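Local coordinates for hypothetical protein Atu1540 (Agrobacterium tumefaciens str. C58, PDB 2HWJ) that is of unknown function but belongs to the putative ParB-like nuclease family of the ParB/sulfiredoxin clan, at residues Y110-D113 against L117-Q120. Numbering follows the deposited sequence.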
ATOM      1  N   TYR A 110      17.745  -0.323  -6.091  1.00 55.49           N
ATOM      2  CA  TYR A 110      18.041  -1.513  -5.349  1.00 53.96           C
ATOM      3  C   TYR A 110      19.514  -1.728  -5.478  1.00 53.50           C
ATOM      4  O   TYR A 110      19.953  -2.540  -6.263  1.00 55.10           O
ATOM      5  CB  TYR A 110      17.256  -2.712  -5.876  1.00 52.23           C
ATOM      6  CG  TYR A 110      17.384  -3.911  -4.989  1.00 50.73           C
ATOM      7  CD1 TYR A 110      18.110  -5.060  -5.402  1.00 48.40           C
ATOM      8  CD2 TYR A 110      16.866  -3.884  -3.670  1.00 48.36           C
ATOM      9  CE1 TYR A 110      18.280  -6.190  -4.569  1.00 43.58           C
ATOM     10  CE2 TYR A 110      16.964  -5.016  -2.809  1.00 42.79           C
ATOM     11  CZ  TYR A 110      17.701  -6.165  -3.271  1.00 50.69           C
ATOM     12  OH  TYR A 110      17.808  -7.274  -2.421  1.00 52.14           O
ATOM     13  N   PRO A 111      20.294  -0.956  -4.738  1.00 52.45           N
ATOM     14  CA  PRO A 111      21.752  -0.966  -4.912  1.00 51.48           C
ATOM     15  C   PRO A 111      22.374  -2.156  -4.226  1.00 51.06           C
ATOM     16  O   PRO A 111      23.068  -1.959  -3.248  1.00 50.17           O
ATOM     17  CB  PRO A 111      22.206   0.275  -4.176  1.00 50.26           C
ATOM     18  CG  PRO A 111      21.159   0.493  -3.137  1.00 51.83           C
ATOM     19  CD  PRO A 111      19.848  -0.021  -3.696  1.00 52.55           C
ATOM     20  N   PHE A 112      22.079  -3.374  -4.689  1.00 50.71           N
ATOM     21  CA  PHE A 112      22.693  -4.560  -4.115  1.00 50.76           C
ATOM     22  C   PHE A 112      23.374  -5.389  -5.176  1.00 52.78           C
ATOM     23  O   PHE A 112      22.806  -5.632  -6.227  1.00 54.66           O
ATOM     24  CB  PHE A 112      21.693  -5.410  -3.364  1.00 49.67           C
ATOM     25  CG  PHE A 112      21.164  -4.781  -2.116  1.00 47.15           C
ATOM     26  CD1 PHE A 112      20.110  -3.905  -2.160  1.00 49.51           C
ATOM     27  CD2 PHE A 112      21.699  -5.095  -0.892  1.00 46.45           C
ATOM     28  CE1 PHE A 112      19.620  -3.332  -0.975  1.00 46.93           C
ATOM     29  CE2 PHE A 112      21.219  -4.542   0.278  1.00 39.88           C
ATOM     30  CZ  PHE A 112      20.179  -3.698   0.244  1.00 43.24           C
ATOM     31  N   ASP A 113      24.607  -5.813  -4.910  1.00 54.55           N
ATOM     32  CA  ASP A 113      25.387  -6.525  -5.923  1.00 55.60           C
ATOM     33  C   ASP A 113      25.020  -7.998  -5.977  1.00 54.78           C
ATOM     34  O   ASP A 113      24.320  -8.486  -5.127  1.00 54.55           O
ATOM     35  CB  ASP A 113      26.879  -6.427  -5.622  1.00 54.79           C
ATOM     36  CG  ASP A 113      27.228  -7.172  -4.404  1.00 58.21           C
ATOM     37  OD1 ASP A 113      26.683  -8.282  -4.205  1.00 60.18           O
ATOM     38  OD2 ASP A 113      28.060  -6.658  -3.630  1.00 64.97           O
ATOM     39  N   LEU A 117      25.375  -7.665  -1.435  1.00 55.35           N
ATOM     40  CA  LEU A 117      25.876  -6.552  -0.626  1.00 56.40           C
ATOM     41  C   LEU A 117      25.217  -5.203  -0.955  1.00 55.56           C
ATOM     42  O   LEU A 117      25.221  -4.787  -2.120  1.00 55.39           O
ATOM     43  CB  LEU A 117      27.369  -6.345  -0.925  1.00 57.60           C
ATOM     44  CG  LEU A 117      28.549  -6.637   0.038  1.00 62.11           C
ATOM     45  CD1 LEU A 117      28.598  -5.573   1.255  1.00 61.24           C
ATOM     46  CD2 LEU A 117      28.658  -8.232   0.474  1.00 62.43           C
ATOM     47  N   ARG A 118      24.732  -4.482   0.053  1.00 54.82           N
ATOM     48  CA  ARG A 118      24.437  -3.045  -0.124  1.00 54.46           C
ATOM     49  C   ARG A 118      25.661  -2.376  -0.745  1.00 54.81           C
ATOM     50  O   ARG A 118      26.786  -2.573  -0.322  1.00 55.43           O
ATOM     51  CB  ARG A 118      24.118  -2.392   1.215  1.00 53.90           C
ATOM     52  CG  ARG A 118      23.785  -0.908   1.181  1.00 52.67           C
ATOM     53  CD  ARG A 118      22.655  -0.483   2.189  1.00 52.30           C
ATOM     54  NE  ARG A 118      21.712   0.226   1.329  1.00 60.65           N
ATOM     55  CZ  ARG A 118      20.409   0.032   1.143  1.00 58.07           C
ATOM     56  NH1 ARG A 118      19.662  -0.795   1.857  1.00 57.52           N
ATOM     57  NH2 ARG A 118      19.827   0.785   0.236  1.00 61.21           N
ATOM     58  N   ARG A 119      25.449  -1.606  -1.776  1.00 54.86           N
ATOM     59  CA  ARG A 119      26.495  -0.874  -2.392  1.00 54.51           C
ATOM     60  C   ARG A 119      26.011   0.568  -2.597  1.00 56.35           C
ATOM     61  O   ARG A 119      24.821   0.883  -2.491  1.00 57.28           O
ATOM     62  CB  ARG A 119      26.835  -1.602  -3.667  1.00 54.08           C
ATOM     63  CG  ARG A 119      27.897  -2.685  -3.503  1.00 51.23           C
ATOM     64  CD  ARG A 119      29.154  -2.107  -4.103  1.00 58.05           C
ATOM     65  NE  ARG A 119      30.328  -2.825  -3.701  1.00 71.20           N
ATOM     66  CZ  ARG A 119      30.764  -3.932  -4.313  1.00 78.20           C
ATOM     67  NH1 ARG A 119      30.112  -4.419  -5.399  1.00 79.24           N
ATOM     68  NH2 ARG A 119      31.861  -4.547  -3.847  1.00 77.42           N
ATOM     69  N   GLN A 120      26.897   1.500  -2.821  1.00 58.65           N
ATOM     70  CA  GLN A 120      26.382   2.852  -3.017  1.00 60.72           C
ATOM     71  C   GLN A 120      25.772   3.168  -4.360  1.00 61.66           C
ATOM     72  O   GLN A 120      25.973   2.449  -5.338  1.00 61.13           O
ATOM     73  CB  GLN A 120      27.455   3.828  -2.801  1.00 60.83           C
ATOM     74  CG  GLN A 120      27.649   4.007  -1.396  1.00 64.44           C
ATOM     75  CD  GLN A 120      28.541   5.165  -1.191  1.00 70.40           C
ATOM     76  OE1 GLN A 120      28.335   5.994  -0.273  1.00 73.11           O
ATOM     77  NE2 GLN A 120      29.538   5.285  -2.084  1.00 71.27           N
TER
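Phe112 CE1 and CZ lie over one face of the Arg118 guanidinium, toward its rim, with CZ 3.4 Å from Arg118 NH1; with the two planes 68° apart, this is not a parallel stack. Arg118 leaves the backbone with CG anti to its N (chi1 -180°), then bends at chi2 and chi3, which brings the guanidinium alongside Phe112 CZ and sets NH2 beside Pro111 CG. From there NH1 forms a salt bridge with Asp104 of the second subunit, so this part of the contact belongs to a subunit interface. Across the phenyl plane from the guanidinium, Phe112 CD1 lies over the centre of the Tyr110 ring, itself stacked on Phe156. Within the loop between helix 96-105 and strand 132-133 the two segments run antiparallel, with Phe112 and Arg118 as a single non-hydrogen-bonded bridge pair: Arg119 N donates to Pro111 O (2.8 Å) and Asp113 N to Leu117 O (3.0 Å). Pro111 itself centres an inverse gamma turn, closed by Phe112 N on Tyr110 O. At the turn end, Asp113 OD1 receives Leu117 N at 3.1 Å from above the carboxylate plane and also accepts Gln115 N, in the connection between the segments.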